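Local coordinates for invasion protein InvA (Salmonella enterica, PDB 2X49) that takes part in type III secretion as an export apparatus protein of the inner membrane and serves invasion of the intestinal epithelium, here as its C-terminal domain, at residues E179-L184 with V189-M194; L214-R219 with D297-I302. All coordinates share one frame; numbering follows the deposited sequence.

Overall arrangement
Both contacts lie in the C-terminal domain of InvA and follow one another along the chain. Contact 1 closes the turn between helices 174-185 and 194-204. Contact 2 joins segments with 77 residues between them, on helix 211-221 and helix 299-306. Their centres are about 14 Å apart, and they touch directly. L184 CD2 of contact 1 lies 3.7 Å from R219 CG of contact 2, and V189 CG2 lies 3.7 Å from R219 NH1. R219 therefore packs against the apolar contact and also takes part in the charged one. The side chain of V189 is about 13 Å from a bound mercury(II) ion, and that of R219 about 12 Å from one.

Contact 1 of 2, residues E179-L184 with V189-M194; sequences EVLQRL and VSVRNM
L181 reaches across from helix 174-185 and spreads its two methyls over V191 and M194. CD2 of L181 meets CG1 of V191 at 3.9 Å. CD1 of L181 meets the CE methyl of M194 at 3.8 Å. The sulfur of M194 sits by both leucine methyls, with SD 4.0 Å from CD1 and from CD2 of L181. The methionine chain is bent at chi2 and chi3 (65° and 76°), which folds its end back toward helix 174-185. It crosses the L181 side chain at about a right angle.

One turn further on, L184 faces V189. Their CB atoms are 4.1 Å apart. CD1 of L184 also comes within 4.2 Å of V191 CG1, so this one valine methyl meets both leucines. Its place anti to the V191 carbonyl carbon (chi1 -62°) turns it toward them.

A single backbone bond joins the two segments: V189 N donates to L184 O over 3.1 Å.

Further out, S190 and N193 shape the 189-194 segment. S190 OG accepts from R192 N in an ST turn. An inverse gamma turn is centred on N193, which is also the N-cap of helix 194-204; its OD1 takes a weak bond from L196 N. R192 holds the carbonyls of F36 and I37, and the backbone of V191 bonds to Y39. M153 of helix 147-158 packs on L181, V191 and M194.

The arrangement is a short helix-to-helix connection whose apolar residues fold back on the last turns of the first helix. All five touching residues are buried, and their side chains meet through carbon and sulfur alone. Shape and exclusion of water thus hold the side chains together, while the L184 carbonyl near the end of its helix is met by V189 N of the returning chain.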
ATOM      1  N   GLU A 179      17.883  -1.584   0.604  1.00 15.38           N
ATOM      2  CA  GLU A 179      17.060  -2.574  -0.084  1.00 16.83           C
ATOM      3  C   GLU A 179      15.918  -3.125   0.744  1.00 16.38           C
ATOM      4  O   GLU A 179      14.763  -3.236   0.302  1.00 16.77           O
ATOM      5  CB  GLU A 179      17.893  -3.721  -0.682  1.00 17.71           C
ATOM      6  CG  GLU A 179      18.695  -3.262  -1.818  1.00 23.43           C
ATOM      7  CD  GLU A 179      19.786  -4.229  -2.227  1.00 31.14           C
ATOM      8  OE1 GLU A 179      19.890  -5.323  -1.624  1.00 36.16           O
ATOM      9  OE2 GLU A 179      20.563  -3.877  -3.154  1.00 36.06           O
ATOM     10  N   VAL A 180      16.231  -3.454   1.988  1.00 15.95           N
ATOM     11  CA  VAL A 180      15.220  -3.896   2.980  1.00 15.83           C
ATOM     12  C   VAL A 180      14.098  -2.842   3.146  1.00 15.73           C
ATOM     13  O   VAL A 180      12.890  -3.087   3.034  1.00 16.30           O
ATOM     14  CB  VAL A 180      15.828  -4.247   4.319  1.00 17.45           C
ATOM     15  CG1 VAL A 180      14.754  -4.466   5.360  1.00 17.25           C
ATOM     16  CG2 VAL A 180      16.691  -5.493   4.147  1.00 15.95           C
ATOM     17  N   LEU A 181      14.518  -1.629   3.326  1.00 14.14           N
ATOM     18  CA  LEU A 181      13.566  -0.516   3.569  1.00 14.84           C
ATOM     19  C   LEU A 181      12.651  -0.291   2.362  1.00 14.50           C
ATOM     20  O   LEU A 181      11.437  -0.078   2.512  1.00 14.24           O
ATOM     21  CB  LEU A 181      14.331   0.766   3.953  1.00 13.83           C
ATOM     22  CG  LEU A 181      15.142   0.792   5.278  1.00 15.16           C
ATOM     23  CD1 LEU A 181      15.681   2.202   5.678  1.00 17.15           C
ATOM     24  CD2 LEU A 181      14.309   0.266   6.434  1.00 20.17           C
ATOM     25  N   GLN A 182      13.245  -0.273   1.149  1.00 13.77           N
ATOM     26  CA  GLN A 182      12.467  -0.107  -0.086  1.00 14.11           C
ATOM     27  C   GLN A 182      11.428  -1.200  -0.249  1.00 15.09           C
ATOM     28  O   GLN A 182      10.299  -0.956  -0.676  1.00 13.51           O
ATOM     29  CB  GLN A 182      13.364  -0.065  -1.351  1.00 17.03           C
ATOM     30  CG  GLN A 182      14.151   1.139  -1.565  1.00 20.52           C
ATOM     31  CD  GLN A 182      15.049   0.972  -2.777  1.00 25.01           C
ATOM     32  OE1 GLN A 182      15.562  -0.128  -3.024  1.00 30.01           O
ATOM     33  NE2 GLN A 182      15.255   2.045  -3.543  1.00 26.25           N
ATOM     34  N   ARG A 183      11.847  -2.417   0.094  1.00 15.81           N
ATOM     35  CA  ARG A 183      10.966  -3.571  -0.059  1.00 16.43           C
ATOM     36  C   ARG A 183       9.820  -3.547   0.927  1.00 17.24           C
ATOM     37  O   ARG A 183       8.710  -3.961   0.623  1.00 17.50           O
ATOM     38  CB  ARG A 183      11.750  -4.882  -0.110  1.00 16.15           C
ATOM     39  CG  ARG A 183      12.557  -5.033  -1.412  1.00 17.63           C
ATOM     40  CD  ARG A 183      13.552  -6.215  -1.393  1.00 20.51           C
ATOM     41  NE  ARG A 183      14.334  -6.283  -2.655  1.00 21.70           N
ATOM     42  CZ  ARG A 183      13.839  -6.736  -3.795  1.00 25.50           C
ATOM     43  NH1 ARG A 183      12.620  -7.218  -3.834  1.00 29.48           N
ATOM     44  NH2 ARG A 183      14.568  -6.737  -4.903  1.00 27.99           N
ATOM     45  N   LEU A 184      10.059  -2.979   2.099  1.00 16.41           N
ATOM     46  CA  LEU A 184       8.987  -2.788   3.120  1.00 15.95           C
ATOM     47  C   LEU A 184       7.992  -1.724   2.612  1.00 15.74           C
ATOM     48  O   LEU A 184       6.806  -1.981   2.471  1.00 15.34           O
ATOM     49  CB  LEU A 184       9.552  -2.403   4.481  1.00 16.05           C
ATOM     50  CG  LEU A 184      10.367  -3.492   5.146  1.00 15.17           C
ATOM     51  CD1 LEU A 184      11.034  -2.875   6.383  1.00 19.07           C
ATOM     52  CD2 LEU A 184       9.456  -4.696   5.451  1.00 17.53           C
ATOM     53  N   VAL A 189       4.343  -0.900   4.022  1.00 16.78           N
ATOM     54  CA  VAL A 189       4.817  -1.027   5.429  1.00 16.76           C
ATOM     55  C   VAL A 189       5.661   0.185   5.804  1.00 16.54           C
ATOM     56  O   VAL A 189       6.606   0.561   5.062  1.00 17.73           O
ATOM     57  CB  VAL A 189       5.636  -2.306   5.623  1.00 17.41           C
ATOM     58  CG1 VAL A 189       6.135  -2.362   7.057  1.00 17.82           C
ATOM     59  CG2 VAL A 189       4.768  -3.497   5.239  1.00 18.34           C
ATOM     60  N   SER A 190       5.292   0.863   6.885  1.00 17.06           N
ATOM     61  CA  SER A 190       6.008   2.048   7.327  1.00 16.36           C
ATOM     62  C   SER A 190       7.389   1.727   7.858  1.00 16.49           C
ATOM     63  O   SER A 190       7.588   0.670   8.480  1.00 18.35           O
ATOM     64  CB  SER A 190       5.233   2.787   8.463  1.00 15.58           C
ATOM     65  OG  SER A 190       5.910   3.887   8.986  1.00 15.82           O
ATOM     66  N   VAL A 191       8.297   2.647   7.645  1.00 15.72           N
ATOM     67  CA  VAL A 191       9.661   2.558   8.208  1.00 16.53           C
ATOM     68  C   VAL A 191       9.940   3.580   9.283  1.00 16.58           C
ATOM     69  O   VAL A 191      11.086   3.857   9.648  1.00 18.14           O
ATOM     70  CB  VAL A 191      10.751   2.546   7.143  1.00 16.39           C
ATOM     71  CG1 VAL A 191      10.574   1.301   6.253  1.00 16.92           C
ATOM     72  CG2 VAL A 191      10.799   3.838   6.317  1.00 18.01           C
ATOM     73  N   ARG A 192       8.868   4.176   9.781  1.00 16.44           N
ATOM     74  CA  ARG A 192       8.986   5.137  10.887  1.00 17.83           C
ATOM     75  C   ARG A 192       9.684   4.579  12.132  1.00 17.82           C
ATOM     76  O   ARG A 192      10.447   5.270  12.773  1.00 18.53           O
ATOM     77  CB  ARG A 192       7.619   5.708  11.298  1.00 17.87           C
ATOM     78  CG  ARG A 192       7.744   6.710  12.419  1.00 21.37           C
ATOM     79  CD  ARG A 192       6.540   7.628  12.499  1.00 21.51           C
ATOM     80  NE  ARG A 192       6.691   8.750  11.569  1.00 22.70           N
ATOM     81  CZ  ARG A 192       7.523   9.756  11.745  1.00 23.38           C
ATOM     82  NH1 ARG A 192       8.232   9.829  12.860  1.00 25.92           N
ATOM     83  NH2 ARG A 192       7.632  10.720  10.825  1.00 23.91           N
ATOM     84  N   ASN A 193       9.381   3.327  12.441  1.00 19.05           N
ATOM     85  CA  ASN A 193       9.975   2.697  13.641  1.00 19.33           C
ATOM     86  C   ASN A 193      11.314   2.057  13.319  1.00 19.48           C
ATOM     87  O   ASN A 193      11.458   0.829  13.289  1.00 19.37           O
ATOM     88  CB  ASN A 193       9.035   1.682  14.252  1.00 19.72           C
ATOM     89  CG  ASN A 193       9.381   1.404  15.689  1.00 24.47           C
ATOM     90  OD1 ASN A 193      10.523   1.662  16.143  1.00 26.04           O
ATOM     91  ND2 ASN A 193       8.389   0.923  16.447  1.00 27.49           N
ATOM     92  N   MET A 194      12.261   2.930  13.045  1.00 18.40           N
ATOM     93  CA  MET A 194      13.566   2.520  12.570  1.00 19.82           C
ATOM     94  C   MET A 194      14.277   1.715  13.621  1.00 18.57           C
ATOM     95  O   MET A 194      14.990   0.781  13.289  1.00 18.78           O
ATOM     96  CB  MET A 194      14.403   3.716  12.125  1.00 20.62           C
ATOM     97  CG  MET A 194      15.575   3.312  11.227  1.00 26.78           C
ATOM     98  SD  MET A 194      15.004   2.603   9.650  1.00 33.28           S
ATOM     99  CE  MET A 194      14.502   4.090   8.774  1.00 37.57           C
TER

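Contact 2 of 2, residues L214-R219 with D297-I302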
ATOM      1  N   LEU A 214      15.377 -12.255   3.908  1.00 17.50           N
ATOM      2  CA  LEU A 214      15.619 -11.335   5.031  1.00 17.77           C
ATOM      3  C   LEU A 214      14.413 -10.422   5.280  1.00 18.67           C
ATOM      4  O   LEU A 214      14.004 -10.173   6.435  1.00 17.69           O
ATOM      5  CB  LEU A 214      16.915 -10.494   4.803  1.00 17.58           C
ATOM      6  CG  LEU A 214      17.292  -9.488   5.886  1.00 18.37           C
ATOM      7  CD1 LEU A 214      17.517 -10.223   7.213  1.00 18.76           C
ATOM      8  CD2 LEU A 214      18.487  -8.589   5.483  1.00 19.56           C
ATOM      9  N   VAL A 215      13.891  -9.867   4.201  1.00 17.39           N
ATOM     10  CA  VAL A 215      12.724  -8.989   4.293  1.00 17.39           C
ATOM     11  C   VAL A 215      11.552  -9.684   4.974  1.00 17.92           C
ATOM     12  O   VAL A 215      10.890  -9.109   5.818  1.00 17.04           O
ATOM     13  CB  VAL A 215      12.262  -8.393   2.916  1.00 17.20           C
ATOM     14  CG1 VAL A 215      10.892  -7.756   3.081  1.00 17.46           C
ATOM     15  CG2 VAL A 215      13.256  -7.359   2.485  1.00 17.57           C
ATOM     16  N   GLU A 216      11.370 -10.942   4.662  1.00 18.27           N
ATOM     17  CA  GLU A 216      10.255 -11.684   5.244  1.00 18.22           C
ATOM     18  C   GLU A 216      10.402 -11.760   6.776  1.00 19.53           C
ATOM     19  O   GLU A 216       9.418 -11.738   7.550  1.00 18.72           O
ATOM     20  CB  GLU A 216      10.113 -13.067   4.596  1.00 17.72           C
ATOM     21  CG  GLU A 216       8.728 -13.597   4.696  1.00 20.71           C
ATOM     22  CD  GLU A 216       7.660 -12.781   3.922  1.00 20.86           C
ATOM     23  OE1 GLU A 216       7.991 -11.882   3.085  1.00 17.85           O
ATOM     24  OE2 GLU A 216       6.462 -13.069   4.131  1.00 19.12           O
ATOM     25  N   HIS A 217      11.640 -11.968   7.222  1.00 17.64           N
ATOM     26  CA  HIS A 217      11.894 -12.042   8.643  1.00 17.58           C
ATOM     27  C   HIS A 217      11.646 -10.704   9.335  1.00 17.46           C
ATOM     28  O   HIS A 217      11.138 -10.628  10.466  1.00 17.54           O
ATOM     29  CB  HIS A 217      13.302 -12.566   8.964  1.00 17.80           C
ATOM     30  CG  HIS A 217      13.521 -14.001   8.598  1.00 19.43           C
ATOM     31  ND1 HIS A 217      12.831 -15.037   9.191  1.00 19.31           N
ATOM     32  CD2 HIS A 217      14.395 -14.584   7.737  1.00 23.51           C
ATOM     33  CE1 HIS A 217      13.229 -16.190   8.679  1.00 22.68           C
ATOM     34  NE2 HIS A 217      14.197 -15.942   7.811  1.00 22.71           N
ATOM     35  N   ILE A 218      12.050  -9.653   8.648  1.00 17.90           N
ATOM     36  CA  ILE A 218      11.880  -8.281   9.162  1.00 17.31           C
ATOM     37  C   ILE A 218      10.376  -7.971   9.296  1.00 18.31           C
ATOM     38  O   ILE A 218       9.890  -7.465  10.318  1.00 18.18           O
ATOM     39  CB  ILE A 218      12.605  -7.201   8.338  1.00 18.43           C
ATOM     40  CG1 ILE A 218      14.118  -7.491   8.251  1.00 18.20           C
ATOM     41  CG2 ILE A 218      12.351  -5.825   8.915  1.00 17.98           C
ATOM     42  CD1 ILE A 218      14.747  -7.870   9.549  1.00 19.90           C
ATOM     43  N   ARG A 219       9.644  -8.369   8.275  1.00 18.66           N
ATOM     44  CA  ARG A 219       8.161  -8.173   8.275  1.00 17.79           C
ATOM     45  C   ARG A 219       7.609  -8.854   9.497  1.00 18.97           C
ATOM     46  O   ARG A 219       6.741  -8.364  10.219  1.00 18.55           O
ATOM     47  CB  ARG A 219       7.498  -8.741   7.032  1.00 17.60           C
ATOM     48  CG  ARG A 219       7.665  -7.927   5.798  1.00 18.38           C
ATOM     49  CD  ARG A 219       6.906  -8.554   4.684  1.00 17.19           C
ATOM     50  NE  ARG A 219       5.457  -8.625   4.905  1.00 17.81           N
ATOM     51  CZ  ARG A 219       4.585  -7.763   4.376  1.00 17.39           C
ATOM     52  NH1 ARG A 219       5.016  -6.771   3.564  1.00 18.19           N
ATOM     53  NH2 ARG A 219       3.279  -7.906   4.635  1.00 17.53           N
ATOM     54  N   ASP A 297       4.235 -19.189   4.550  1.00 19.07           N
ATOM     55  CA  ASP A 297       5.099 -19.867   3.552  1.00 18.34           C
ATOM     56  C   ASP A 297       4.867 -19.450   2.106  1.00 18.32           C
ATOM     57  O   ASP A 297       5.756 -19.596   1.260  1.00 20.88           O
ATOM     58  CB  ASP A 297       5.180 -21.393   3.738  1.00 19.45           C
ATOM     59  CG  ASP A 297       3.890 -22.135   3.477  1.00 21.19           C
ATOM     60  OD1 ASP A 297       2.823 -21.526   3.368  1.00 24.38           O
ATOM     61  OD2 ASP A 297       3.951 -23.393   3.440  1.00 24.75           O
ATOM     62  N   VAL A 298       3.689 -18.916   1.825  1.00 16.02           N
ATOM     63  CA  VAL A 298       3.316 -18.585   0.436  1.00 15.60           C
ATOM     64  C   VAL A 298       3.109 -17.064   0.192  1.00 13.71           C
ATOM     65  O   VAL A 298       2.996 -16.591  -0.964  1.00 14.56           O
ATOM     66  CB  VAL A 298       2.079 -19.375  -0.047  1.00 15.54           C
ATOM     67  CG1 VAL A 298       2.404 -20.890  -0.166  1.00 14.58           C
ATOM     68  CG2 VAL A 298       0.871 -19.086   0.838  1.00 17.44           C
ATOM     69  N   ARG A 299       3.047 -16.305   1.282  1.00 14.12           N
ATOM     70  CA  ARG A 299       2.693 -14.852   1.227  1.00 14.20           C
ATOM     71  C   ARG A 299       3.444 -14.070   0.128  1.00 15.52           C
ATOM     72  O   ARG A 299       2.823 -13.469  -0.759  1.00 15.57           O
ATOM     73  CB  ARG A 299       2.932 -14.147   2.585  1.00 15.38           C
ATOM     74  CG  ARG A 299       2.313 -12.731   2.698  1.00 15.85           C
ATOM     75  CD  ARG A 299       3.114 -11.813   3.550  1.00 13.33           C
ATOM     76  NE  ARG A 299       4.421 -11.451   3.016  1.00 16.08           N
ATOM     77  CZ  ARG A 299       4.675 -10.519   2.108  1.00 16.45           C
ATOM     78  NH1 ARG A 299       3.683  -9.786   1.601  1.00 18.52           N
ATOM     79  NH2 ARG A 299       5.927 -10.320   1.692  1.00 16.48           N
ATOM     80  N   ARG A 300       4.772 -14.143   0.171  1.00 15.76           N
ATOM     81  CA  ARG A 300       5.572 -13.297  -0.717  1.00 15.86           C
ATOM     82  C   ARG A 300       5.414 -13.713  -2.171  1.00 15.77           C
ATOM     83  O   ARG A 300       5.527 -12.882  -3.107  1.00 17.90           O
ATOM     84  CB  ARG A 300       7.050 -13.270  -0.308  1.00 15.48           C
ATOM     85  CG  ARG A 300       7.798 -14.561  -0.428  1.00 16.95           C
ATOM     86  CD  ARG A 300       9.039 -14.444   0.446  1.00 17.94           C
ATOM     87  NE  ARG A 300       9.897 -15.619   0.370  1.00 18.63           N
ATOM     88  CZ  ARG A 300       9.752 -16.703   1.133  1.00 21.99           C
ATOM     89  NH1 ARG A 300       8.802 -16.752   2.049  1.00 20.24           N
ATOM     90  NH2 ARG A 300      10.586 -17.741   0.991  1.00 22.77           N
ATOM     91  N   PHE A 301       5.145 -14.999  -2.385  1.00 14.80           N
ATOM     92  CA  PHE A 301       5.003 -15.546  -3.751  1.00 14.34           C
ATOM     93  C   PHE A 301       3.678 -15.162  -4.374  1.00 14.44           C
ATOM     94  O   PHE A 301       3.590 -14.898  -5.578  1.00 15.87           O
ATOM     95  CB  PHE A 301       5.202 -17.066  -3.776  1.00 14.63           C
ATOM     96  CG  PHE A 301       6.547 -17.460  -3.218  1.00 14.61           C
ATOM     97  CD1 PHE A 301       7.706 -17.209  -3.947  1.00 17.58           C
ATOM     98  CD2 PHE A 301       6.671 -18.001  -1.928  1.00 19.58           C
ATOM     99  CE1 PHE A 301       8.974 -17.535  -3.422  1.00 19.05           C
ATOM    100  CE2 PHE A 301       7.940 -18.320  -1.404  1.00 20.68           C
ATOM    101  CZ  PHE A 301       9.078 -18.091  -2.161  1.00 19.07           C
ATOM    102  N   ILE A 302       2.650 -15.203  -3.544  1.00 16.39           N
ATOM    103  CA  ILE A 302       1.323 -14.758  -3.972  1.00 15.92           C
ATOM    104  C   ILE A 302       1.368 -13.275  -4.344  1.00 16.11           C
ATOM    105  O   ILE A 302       0.837 -12.885  -5.379  1.00 16.35           O
ATOM    106  CB  ILE A 302       0.236 -15.064  -2.948  1.00 16.12           C
ATOM    107  CG1 ILE A 302       0.063 -16.571  -2.853  1.00 19.98           C
ATOM    108  CG2 ILE A 302      -1.104 -14.402  -3.351  1.00 16.12           C
ATOM    109  CD1 ILE A 302      -0.732 -17.034  -1.615  1.00 18.97           C
TER
HETATM  110  O   HOH W   1       6.254 -15.268   2.501  1.00 16.74           O
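E216 and R299 form a two-pronged salt bridge between helix 211-221 and the first turn of helix 299-306. R299 offers NE and NH2 along one edge to the two carboxylate oxygens. NE donates to E216 OE2 at 2.8 Å, and NH2 donates to E216 OE1 at 2.9 Å. Both bonds are nearly straight, and both oxygens use their syn lone pairs. The carboxylate and guanidinium planes are only 9° apart. A bend at chi2 of E216 and bends at chi2 and chi3 of R299 bring each flat group round to present its edge to the other.

Stacking comes next. The guanidinium of R219 stacks in parallel on that of R299, with 3.6 Å between the group centres and 6° between the planes. NE of R219 sits over the middle of the R299 group, 3.5 Å from R299 CZ. Two like charges this close probably depend on the acids around them. E216 pairs with R299 in its plane, E320 forms a salt bridge with R219 NE, and E187 forms one with R299 NH1. R299 NH1 also bonds to the carbonyl of V315. Together these partners fix the rotation of the R299 group.

The water-mediated link involves R300. One water accepts from R300 N and R300 NH1, both at 3.0 Å, and gives a weak bond to E216 OE2. The aliphatic part of R300 also runs by the carboxylate, with CB 3.8 Å from E216 OE1.

The contact ties helix 211-221 to the start of helix 299-306, which follows strand 291-294 of the parallel sheet. V215 packs on R183 and L184 of helix 174-185, and L214 and I218 on helix 194-204. On the far partner, V298, F301 and I302 rest on I249 of helix 243-252.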